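Endonuclease and methylase LlaGI (Lactococcus lactis, PDB 5FFJ) probably acts as a single-chain Type ISP restriction-modification enzyme, combining DNA sequence recognition, adenine methylation and an ATP-driven helicase-like motor with DNA cleavage. Local coordinates at residues Ala1067-Asn1076 with Ser1362-Phe1371; Tyr1305-Pro1313 with Glu1348-Val1356. All blocks are in the same frame, centred on the assembly; numbering follows the deposited sequence.

Interaction 1: Ala1067-Asn1076 with Ser1362-Phe1371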
loop_
_atom_site.group_PDB
_atom_site.type_symbol
_atom_site.label_atom_id
_atom_site.label_comp_id
_atom_site.label_asym_id
_atom_site.label_seq_id
_atom_site.Cartn_x
_atom_site.Cartn_y
_atom_site.Cartn_z
ATOM N N ALA A 1067 -16.421 7.446 12.225
ATOM C CA ALA A 1067 -15.596 8.348 13.027
ATOM C C ALA A 1067 -16.261 9.713 13.201
ATOM O O ALA A 1067 -16.163 10.330 14.262
ATOM C CB ALA A 1067 -14.219 8.511 12.402
ATOM N N TRP A 1068 -16.943 10.173 12.157
ATOM C CA TRP A 1068 -17.627 11.461 12.189
ATOM C C TRP A 1068 -19.004 11.348 12.828
ATOM O O TRP A 1068 -19.373 12.148 13.688
ATOM C CB TRP A 1068 -17.776 12.025 10.775
ATOM C CG TRP A 1068 -16.482 12.375 10.105
ATOM C CD1 TRP A 1068 -15.686 11.546 9.371
ATOM C CD2 TRP A 1068 -15.839 13.656 10.099
ATOM N NE1 TRP A 1068 -14.585 12.230 8.911
ATOM C CE2 TRP A 1068 -14.657 13.526 9.345
ATOM C CE3 TRP A 1068 -16.149 14.896 10.662
ATOM C CZ2 TRP A 1068 -13.784 14.593 9.140
ATOM C CZ3 TRP A 1068 -15.283 15.952 10.456
ATOM C CH2 TRP A 1068 -14.114 15.795 9.702
ATOM N N VAL A 1069 -19.752 10.336 12.403
ATOM C CA VAL A 1069 -21.185 10.265 12.660
ATOM C C VAL A 1069 -21.537 9.530 13.961
ATOM O O VAL A 1069 -22.629 9.719 14.502
ATOM C CB VAL A 1069 -21.895 9.598 11.445
ATOM C CG1 VAL A 1069 -22.688 8.356 11.842
ATOM C CG2 VAL A 1069 -22.785 10.605 10.740
ATOM N N SER A 1070 -20.617 8.708 14.460
ATOM C CA SER A 1070 -20.840 7.955 15.698
ATOM C C SER A 1070 -19.724 8.195 16.713
ATOM O O SER A 1070 -18.567 8.399 16.340
ATOM C CB SER A 1070 -20.950 6.456 15.405
ATOM O OG SER A 1070 -19.702 5.812 15.583
ATOM N N ASN A 1071 -20.075 8.147 17.995
ATOM C CA ASN A 1071 -19.129 8.435 19.071
ATOM C C ASN A 1071 -19.728 8.119 20.443
ATOM O O ASN A 1071 -20.947 8.081 20.608
ATOM C CB ASN A 1071 -18.696 9.906 19.005
ATOM C CG ASN A 1071 -17.597 10.255 20.002
ATOM O OD1 ASN A 1071 -17.559 9.741 21.119
ATOM N ND2 ASN A 1071 -16.703 11.151 19.600
ATOM N N PHE A 1072 -18.855 7.889 21.421
ATOM C CA PHE A 1072 -19.268 7.674 22.805
ATOM C C PHE A 1072 -19.875 8.932 23.432
ATOM O O PHE A 1072 -20.834 8.849 24.199
ATOM C CB PHE A 1072 -18.075 7.215 23.650
ATOM C CG PHE A 1072 -17.790 5.743 23.556
ATOM C CD1 PHE A 1072 -18.713 4.815 24.008
ATOM C CD2 PHE A 1072 -16.584 5.283 23.050
ATOM C CE1 PHE A 1072 -18.451 3.460 23.935
ATOM C CE2 PHE A 1072 -16.317 3.928 22.978
ATOM C CZ PHE A 1072 -17.252 3.016 23.421
ATOM N N SER A 1073 -19.310 10.092 23.109
ATOM C CA SER A 1073 -19.794 11.362 23.648
ATOM C C SER A 1073 -20.837 11.974 22.725
ATOM O O SER A 1073 -20.555 12.254 21.560
ATOM C CB SER A 1073 -18.636 12.345 23.854
ATOM O OG SER A 1073 -19.115 13.629 24.218
ATOM N N LYS A 1074 -22.044 12.167 23.252
ATOM C CA LYS A 1074 -23.120 12.833 22.521
ATOM C C LYS A 1074 -22.687 14.214 22.040
ATOM O O LYS A 1074 -22.989 14.612 20.915
ATOM C CB LYS A 1074 -24.370 12.953 23.402
ATOM C CG LYS A 1074 -25.521 13.713 22.755
ATOM C CD LYS A 1074 -26.782 13.649 23.608
ATOM C CE LYS A 1074 -27.956 14.361 22.943
ATOM N NZ LYS A 1074 -29.205 14.254 23.750
ATOM N N ILE A 1075 -21.977 14.940 22.897
ATOM C CA ILE A 1075 -21.495 16.271 22.555
ATOM C C ILE A 1075 -20.521 16.221 21.376
ATOM O O ILE A 1075 -20.598 17.051 20.472
ATOM C CB ILE A 1075 -20.817 16.943 23.769
ATOM C CG1 ILE A 1075 -21.856 17.184 24.870
ATOM C CG2 ILE A 1075 -20.152 18.259 23.361
ATOM C CD1 ILE A 1075 -21.306 17.801 26.142
ATOM N N ASN A 1076 -19.609 15.253 21.387
ATOM C CA ASN A 1076 -18.633 15.116 20.307
ATOM C C ASN A 1076 -19.294 14.841 18.960
ATOM O O ASN A 1076 -18.831 15.332 17.930
ATOM C CB ASN A 1076 -17.629 14.004 20.624
ATOM C CG ASN A 1076 -16.577 14.436 21.631
ATOM O OD1 ASN A 1076 -16.792 15.362 22.412
ATOM N ND2 ASN A 1076 -15.429 13.767 21.612
ATOM N N SER A 1362 -9.054 10.748 10.120
ATOM C CA SER A 1362 -9.741 11.995 10.453
ATOM C C SER A 1362 -9.131 12.694 11.667
ATOM O O SER A 1362 -9.262 13.909 11.820
ATOM C CB SER A 1362 -11.232 11.730 10.703
ATOM O OG SER A 1362 -11.430 10.688 11.639
ATOM N N GLY A 1363 -8.467 11.930 12.528
ATOM C CA GLY A 1363 -7.890 12.481 13.741
ATOM C C GLY A 1363 -8.951 12.775 14.787
ATOM O O GLY A 1363 -8.743 13.596 15.681
ATOM N N ILE A 1364 -10.093 12.100 14.678
ATOM C CA ILE A 1364 -11.189 12.284 15.629
ATOM C C ILE A 1364 -11.021 11.311 16.789
ATOM O O ILE A 1364 -10.923 10.098 16.589
ATOM C CB ILE A 1364 -12.586 12.069 14.981
ATOM C CG1 ILE A 1364 -12.675 12.775 13.616
ATOM C CG2 ILE A 1364 -13.698 12.488 15.961
ATOM C CD1 ILE A 1364 -13.717 13.872 13.490
ATOM N N THR A 1365 -10.993 11.850 18.004
ATOM C CA THR A 1365 -10.777 11.047 19.201
ATOM C C THR A 1365 -12.101 10.488 19.708
ATOM O O THR A 1365 -13.139 11.146 19.607
ATOM C CB THR A 1365 -10.112 11.862 20.330
ATOM O OG1 THR A 1365 -11.109 12.604 21.042
ATOM C CG2 THR A 1365 -9.059 12.822 19.774
ATOM N N ASP A 1366 -12.055 9.272 20.242
ATOM C CA ASP A 1366 -13.235 8.622 20.800
ATOM C C ASP A 1366 -12.918 8.076 22.190
ATOM O O ASP A 1366 -12.215 7.074 22.329
ATOM C CB ASP A 1366 -13.715 7.499 19.879
ATOM C CG ASP A 1366 -15.098 6.992 20.243
ATOM O OD1 ASP A 1366 -15.764 7.613 21.098
ATOM O OD2 ASP A 1366 -15.529 5.975 19.658
ATOM N N ASP A 1367 -13.450 8.746 23.209
ATOM C CA ASP A 1367 -13.137 8.447 24.602
ATOM C C ASP A 1367 -14.363 7.904 25.343
ATOM O O ASP A 1367 -15.326 8.640 25.554
ATOM C CB ASP A 1367 -12.618 9.709 25.292
ATOM C CG ASP A 1367 -12.345 9.497 26.762
ATOM O OD1 ASP A 1367 -13.298 9.597 27.558
ATOM O OD2 ASP A 1367 -11.179 9.232 27.122
ATOM N N PRO A 1368 -14.331 6.620 25.752
ATOM C CA PRO A 1368 -15.523 6.008 26.361
ATOM C C PRO A 1368 -15.921 6.589 27.725
ATOM O O PRO A 1368 -17.057 6.381 28.155
ATOM C CB PRO A 1368 -15.123 4.532 26.503
ATOM C CG PRO A 1368 -13.643 4.544 26.557
ATOM C CD PRO A 1368 -13.210 5.665 25.667
ATOM N N ASN A 1369 -15.019 7.305 28.390
ATOM C CA ASN A 1369 -15.326 7.883 29.700
ATOM C C ASN A 1369 -16.346 9.025 29.602
ATOM O O ASN A 1369 -16.971 9.392 30.597
ATOM C CB ASN A 1369 -14.053 8.396 30.391
ATOM C CG ASN A 1369 -13.035 7.299 30.646
ATOM O OD1 ASN A 1369 -12.029 7.191 29.944
ATOM N ND2 ASN A 1369 -13.283 6.492 31.671
ATOM N N GLU A 1370 -16.510 9.575 28.400
ATOM C CA GLU A 1370 -17.401 10.715 28.175
ATOM C C GLU A 1370 -18.832 10.275 27.871
ATOM O O GLU A 1370 -19.703 11.111 27.620
ATOM C CB GLU A 1370 -16.881 11.581 27.020
ATOM C CG GLU A 1370 -15.523 12.213 27.281
ATOM C CD GLU A 1370 -15.033 13.075 26.127
ATOM O OE1 GLU A 1370 -15.744 13.175 25.104
ATOM O OE2 GLU A 1370 -13.929 13.654 26.244
ATOM N N PHE A 1371 -19.079 8.969 27.898
ATOM C CA PHE A 1371 -20.383 8.445 27.502
ATOM C C PHE A 1371 -21.464 8.579 28.586
ATOM O O PHE A 1371 -22.598 8.963 28.289
ATOM C CB PHE A 1371 -20.274 6.967 27.097
ATOM C CG PHE A 1371 -21.612 6.295 26.926
ATOM C CD1 PHE A 1371 -22.399 6.549 25.814
ATOM C CD2 PHE A 1371 -22.091 5.427 27.889
ATOM C CE1 PHE A 1371 -23.632 5.941 25.665
ATOM C CE2 PHE A 1371 -23.324 4.818 27.744
ATOM C CZ PHE A 1371 -24.093 5.075 26.631
#

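Interaction 2: Tyr1305-Pro1313 with Glu1348-Val1356. With nucleotides of chain B.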
loop_
_atom_site.group_PDB
_atom_site.type_symbol
_atom_site.label_atom_id
_atom_site.label_comp_id
_atom_site.label_asym_id
_atom_site.label_seq_id
_atom_site.Cartn_x
_atom_site.Cartn_y
_atom_site.Cartn_z
ATOM N N TYR A 1305 -11.101 6.283 37.944
ATOM C CA TYR A 1305 -11.978 5.377 37.209
ATOM C C TYR A 1305 -11.887 5.593 35.703
ATOM O O TYR A 1305 -12.692 5.056 34.943
ATOM C CB TYR A 1305 -13.424 5.554 37.669
ATOM C CG TYR A 1305 -13.597 5.488 39.166
ATOM C CD1 TYR A 1305 -13.654 4.267 39.824
ATOM C CD2 TYR A 1305 -13.706 6.646 39.922
ATOM C CE1 TYR A 1305 -13.813 4.202 41.193
ATOM C CE2 TYR A 1305 -13.866 6.591 41.291
ATOM C CZ TYR A 1305 -13.919 5.367 41.922
ATOM O OH TYR A 1305 -14.078 5.309 43.286
ATOM N N ARG A 1306 -10.908 6.384 35.276
ATOM C CA ARG A 1306 -10.703 6.622 33.853
ATOM C C ARG A 1306 -9.994 5.442 33.210
ATOM O O ARG A 1306 -9.138 4.806 33.831
ATOM C CB ARG A 1306 -9.898 7.899 33.621
ATOM C CG ARG A 1306 -10.708 9.178 33.782
ATOM C CD ARG A 1306 -10.205 10.305 32.887
ATOM N NE ARG A 1306 -11.319 10.996 32.234
ATOM C CZ ARG A 1306 -11.455 11.174 30.920
ATOM N NH1 ARG A 1306 -12.519 11.816 30.460
ATOM N NH2 ARG A 1306 -10.545 10.727 30.059
ATOM N N VAL A 1307 -10.359 5.163 31.963
ATOM C CA VAL A 1307 -9.785 4.057 31.217
ATOM C C VAL A 1307 -8.877 4.578 30.108
ATOM O O VAL A 1307 -9.166 5.598 29.481
ATOM C CB VAL A 1307 -10.886 3.161 30.610
ATOM C CG1 VAL A 1307 -11.730 3.938 29.599
ATOM C CG2 VAL A 1307 -10.276 1.934 29.962
ATOM N N LYS A 1308 -7.767 3.879 29.894
ATOM C CA LYS A 1308 -6.929 4.093 28.724
ATOM C C LYS A 1308 -7.057 2.857 27.849
ATOM O O LYS A 1308 -7.551 2.918 26.722
ATOM C CB LYS A 1308 -5.470 4.336 29.118
ATOM C CG LYS A 1308 -4.554 4.646 27.941
ATOM C CD LYS A 1308 -3.089 4.631 28.346
ATOM C CE LYS A 1308 -2.191 5.045 27.191
ATOM N NZ LYS A 1308 -0.748 4.997 27.559
ATOM N N LYS A 1309 -6.620 1.727 28.394
ATOM C CA LYS A 1309 -6.766 0.445 27.727
ATOM C C LYS A 1309 -6.687 -0.680 28.747
ATOM O O LYS A 1309 -5.674 -0.857 29.424
ATOM C CB LYS A 1309 -5.695 0.257 26.654
ATOM C CG LYS A 1309 -5.964 -0.915 25.725
ATOM C CD LYS A 1309 -5.063 -0.864 24.506
ATOM C CE LYS A 1309 -5.437 -1.930 23.490
ATOM N NZ LYS A 1309 -4.878 -1.624 22.142
ATOM N N MET A 1310 -7.773 -1.431 28.854
ATOM C CA MET A 1310 -7.820 -2.570 29.755
ATOM C C MET A 1310 -6.963 -3.692 29.185
ATOM O O MET A 1310 -6.809 -3.802 27.968
ATOM C CB MET A 1310 -9.266 -3.030 29.955
ATOM C CG MET A 1310 -10.153 -1.978 30.619
ATOM S SD MET A 1310 -11.920 -2.324 30.504
ATOM C CE MET A 1310 -11.972 -4.031 31.025
ATOM N N LYS A 1311 -6.395 -4.515 30.060
ATOM C CA LYS A 1311 -5.503 -5.580 29.621
ATOM C C LYS A 1311 -5.428 -6.716 30.630
ATOM O O LYS A 1311 -5.737 -6.542 31.809
ATOM C CB LYS A 1311 -4.093 -5.024 29.375
ATOM C CG LYS A 1311 -3.173 -5.077 30.598
ATOM C CD LYS A 1311 -1.804 -4.485 30.310
ATOM C CE LYS A 1311 -1.836 -2.968 30.256
ATOM N NZ LYS A 1311 -0.468 -2.395 30.136
ATOM N N HIS A 1312 -5.004 -7.879 30.148
ATOM C CA HIS A 1312 -4.587 -8.964 31.019
ATOM C C HIS A 1312 -3.102 -8.767 31.319
ATOM O O HIS A 1312 -2.353 -8.342 30.440
ATOM C CB HIS A 1312 -4.837 -10.322 30.363
ATOM C CG HIS A 1312 -6.278 -10.590 30.059
ATOM N ND1 HIS A 1312 -7.249 -10.635 31.035
ATOM C CD2 HIS A 1312 -6.912 -10.837 28.887
ATOM C CE1 HIS A 1312 -8.420 -10.895 30.478
ATOM N NE2 HIS A 1312 -8.241 -11.023 29.176
ATOM N N PRO A 1313 -2.671 -9.062 32.559
ATOM C CA PRO A 1313 -1.265 -8.844 32.922
ATOM C C PRO A 1313 -0.299 -9.604 32.011
ATOM O O PRO A 1313 0.755 -9.073 31.659
ATOM C CB PRO A 1313 -1.186 -9.361 34.365
ATOM C CG PRO A 1313 -2.381 -10.233 34.537
ATOM C CD PRO A 1313 -3.440 -9.636 33.675
ATOM N N GLU A 1348 -14.365 -9.672 26.360
ATOM C CA GLU A 1348 -13.292 -9.156 25.521
ATOM C C GLU A 1348 -13.779 -8.002 24.647
ATOM O O GLU A 1348 -12.979 -7.183 24.193
ATOM C CB GLU A 1348 -12.713 -10.271 24.647
ATOM C CG GLU A 1348 -11.191 -10.295 24.593
ATOM C CD GLU A 1348 -10.553 -10.661 25.922
ATOM O OE1 GLU A 1348 -11.110 -11.518 26.641
ATOM O OE2 GLU A 1348 -9.491 -10.090 26.250
ATOM N N TRP A 1349 -15.086 -7.939 24.410
ATOM C CA TRP A 1349 -15.659 -6.828 23.656
ATOM C C TRP A 1349 -15.533 -5.540 24.453
ATOM O O TRP A 1349 -15.196 -4.493 23.905
ATOM C CB TRP A 1349 -17.125 -7.088 23.309
ATOM C CG TRP A 1349 -17.318 -7.883 22.059
ATOM C CD1 TRP A 1349 -17.691 -9.193 21.967
ATOM C CD2 TRP A 1349 -17.144 -7.421 20.717
ATOM N NE1 TRP A 1349 -17.762 -9.574 20.648
ATOM C CE2 TRP A 1349 -17.431 -8.504 19.861
ATOM C CE3 TRP A 1349 -16.776 -6.196 20.153
ATOM C CZ2 TRP A 1349 -17.359 -8.397 18.475
ATOM C CZ3 TRP A 1349 -16.706 -6.093 18.776
ATOM C CH2 TRP A 1349 -16.995 -7.186 17.954
ATOM N N ILE A 1350 -15.804 -5.626 25.750
ATOM C CA ILE A 1350 -15.683 -4.472 26.631
ATOM C C ILE A 1350 -14.232 -3.989 26.656
ATOM O O ILE A 1350 -13.970 -2.791 26.552
ATOM C CB ILE A 1350 -16.153 -4.801 28.064
ATOM C CG1 ILE A 1350 -17.581 -5.359 28.052
ATOM C CG2 ILE A 1350 -16.071 -3.566 28.953
ATOM C CD1 ILE A 1350 -18.617 -4.433 27.432
ATOM N N ILE A 1351 -13.296 -4.926 26.784
ATOM C CA ILE A 1351 -11.872 -4.601 26.732
ATOM C C ILE A 1351 -11.547 -3.916 25.411
ATOM O O ILE A 1351 -10.880 -2.879 25.384
ATOM C CB ILE A 1351 -10.988 -5.858 26.882
ATOM C CG1 ILE A 1351 -11.201 -6.499 28.255
ATOM C CG2 ILE A 1351 -9.510 -5.504 26.704
ATOM C CD1 ILE A 1351 -10.434 -7.780 28.473
ATOM N N ASP A 1352 -12.025 -4.508 24.322
ATOM C CA ASP A 1352 -11.765 -3.993 22.983
ATOM C C ASP A 1352 -12.416 -2.634 22.746
ATOM O O ASP A 1352 -11.758 -1.690 22.307
ATOM C CB ASP A 1352 -12.268 -4.980 21.930
ATOM C CG ASP A 1352 -11.989 -4.510 20.516
ATOM O OD1 ASP A 1352 -10.831 -4.143 20.225
ATOM O OD2 ASP A 1352 -12.932 -4.501 19.696
ATOM N N GLN A 1353 -13.712 -2.545 23.030
ATOM C CA GLN A 1353 -14.495 -1.359 22.698
ATOM C C GLN A 1353 -14.276 -0.200 23.669
ATOM O O GLN A 1353 -14.034 0.931 23.244
ATOM C CB GLN A 1353 -15.981 -1.718 22.646
ATOM C CG GLN A 1353 -16.352 -2.547 21.432
ATOM C CD GLN A 1353 -16.073 -1.811 20.143
ATOM O OE1 GLN A 1353 -16.592 -0.718 19.917
ATOM N NE2 GLN A 1353 -15.235 -2.395 19.296
ATOM N N TYR A 1354 -14.367 -0.471 24.966
ATOM C CA TYR A 1354 -14.179 0.579 25.961
ATOM C C TYR A 1354 -12.692 0.810 26.172
ATOM O O TYR A 1354 -12.057 0.243 27.061
ATOM C CB TYR A 1354 -14.905 0.225 27.254
ATOM C CG TYR A 1354 -16.401 0.268 27.045
ATOM C CD1 TYR A 1354 -17.092 -0.844 26.578
ATOM C CD2 TYR A 1354 -17.113 1.440 27.258
ATOM C CE1 TYR A 1354 -18.457 -0.795 26.360
ATOM C CE2 TYR A 1354 -18.476 1.496 27.043
ATOM C CZ TYR A 1354 -19.143 0.378 26.593
ATOM O OH TYR A 1354 -20.502 0.433 26.379
ATOM N N GLN A 1355 -12.165 1.672 25.311
ATOM C CA GLN A 1355 -10.741 1.889 25.144
ATOM C C GLN A 1355 -10.555 3.210 24.412
ATOM O O GLN A 1355 -11.311 3.524 23.494
ATOM C CB GLN A 1355 -10.119 0.739 24.354
ATOM C CG GLN A 1355 -8.753 1.030 23.750
ATOM C CD GLN A 1355 -8.291 -0.051 22.777
ATOM O OE1 GLN A 1355 -7.273 0.107 22.101
ATOM N NE2 GLN A 1355 -9.038 -1.153 22.701
ATOM N N VAL A 1356 -9.550 3.980 24.810
ATOM C CA VAL A 1356 -9.280 5.252 24.153
ATOM C C VAL A 1356 -8.523 5.014 22.852
ATOM O O VAL A 1356 -7.502 4.323 22.833
ATOM C CB VAL A 1356 -8.469 6.201 25.064
ATOM C CG1 VAL A 1356 -7.810 7.318 24.251
ATOM C CG2 VAL A 1356 -9.365 6.791 26.136
ATOM P P DA B 16 -0.950 -1.921 22.660
ATOM O OP1 DA B 16 -2.027 -2.046 23.667
ATOM O OP2 DA B 16 0.010 -0.799 22.750
ATOM O "O5'" DA B 16 -0.105 -3.279 22.632
ATOM C "C5'" DA B 16 -0.758 -4.524 22.395
ATOM C "C4'" DA B 16 0.152 -5.688 22.754
ATOM O "O4'" DA B 16 1.123 -5.888 21.688
ATOM C "C3'" DA B 16 0.962 -5.502 24.034
ATOM O "O3'" DA B 16 1.046 -6.737 24.754
ATOM C "C2'" DA B 16 2.315 -5.015 23.523
ATOM C "C1'" DA B 16 2.441 -5.729 22.184
ATOM N N9 DA B 16 3.223 -4.999 21.185
ATOM C C8 DA B 16 3.066 -3.696 20.806
ATOM N N7 DA B 16 3.902 -3.309 19.873
ATOM C C5 DA B 16 4.661 -4.438 19.618
ATOM C C6 DA B 16 5.724 -4.682 18.728
ATOM N N6 DA B 16 6.215 -3.755 17.901
ATOM N N1 DA B 16 6.260 -5.920 18.720
ATOM C C2 DA B 16 5.761 -6.845 19.549
ATOM N N3 DA B 16 4.765 -6.732 20.430
ATOM C C4 DA B 16 4.254 -5.491 20.415
#

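Interaction 1: Ala1067-Asn1076 with Ser1362-Phe1371
D1366 grips the F1072 backbone with one carboxylate oxygen and K1152 with the other. F1072 N donates to D1366 OD1 at 3.1 Å and 169°, on the syn side of the carboxylate and tilted somewhat out of its plane. K1152 forms a salt bridge to OD2, which helps fix the rotation of the group. The contact lies in the specificity domain. It joins the short hairpin strand 1365-1366 to the turn between edge strand 1070-1071 and helix 1074-1096. N1071 OD1 closes an Asx turn by accepting from S1073 N at 2.7 Å. The donor stands above the carbonyl plane. S1073 is the N-cap of the helix, and its OG takes a weak bond from N1076 N. The F1072 ring packs on P1368, whose CB sits over one face, offset toward the rim, 3.9 Å from the ring centroid. F1072 O meets the F1371 ring at its edge, in plane. At the far end, A1067 CB packs against S1362 OG, which is hydrogen-bonded to D1359. I1364 has CG1 anti to its carbonyl carbon (chi1 -45°), and its CD1 lies over one face of W1068, 3.9 Å from the centroid of the six-membered ring.

Interaction 2: Tyr1305-Pro1313 with Glu1348-Val1356
The H1312 ring and the E1348 carboxylate are turned 42° apart. E1348 OE1 lies at the ring edge, in plane, 3.9 Å from H1312 NE2. The other oxygen, OE2, comes in obliquely and takes a weak hydrogen bond from H1312 NE2 at 3.3 Å. The stronger polar partner is T1320: H1312 ND1 is hydrogen-bonded to its O, which helps hold the ring. I1351 CD1 also approaches the ring obliquely. The Y1354 ring has I1350 O in plane at its edge.

M1310 crosses I1351. The methionine bends at chi3 (48°), and its CE reaches I1351 CG1 at 3.8 Å. I1351 CG2 rests near M1310 O. L1382 and I1321 also pack on M1310.

These residues belong to the specificity domain. An irregular loop, 1305-1313, lies along helix 1346-1353 and the inverse gamma turn centred on Y1354. Beyond that turn, V1356 N donates to K1308 O at 3.0 Å and 166°. V1307 O lies against V1356 CG2.

K1309 and Q1355 run side by side and point the same way, both chains extended. K1309 NZ makes a weak hydrogen bond to Q1355 OE1 at 3.0 Å. It makes another weak one to OP1 of DA16 of chain B at 3.3 Å, a backbone phosphate of the bound DNA.

How the interactions relate
Both contacts lie in the C-terminal specificity domain, with centres about 16 Å apart. Interaction 2 is nested in the chain loop closed by interaction 1. They meet directly. D1367 of interaction 1 packs against V1356 of interaction 2, and D1367 OD2 forms a long, weak ion pair with R1306 NH2 at 3.4 Å. The rings of F1072 and Y1354 also meet, their planes about 40° apart. Strand 1357-1358 directly follows the second segment of interaction 2 and pairs with strand 1365-1366 of interaction 1. Interaction 2 reaches the DNA backbone through K1309. The nearest atom of interaction 1 is about 5 Å from the bound nucleic acid.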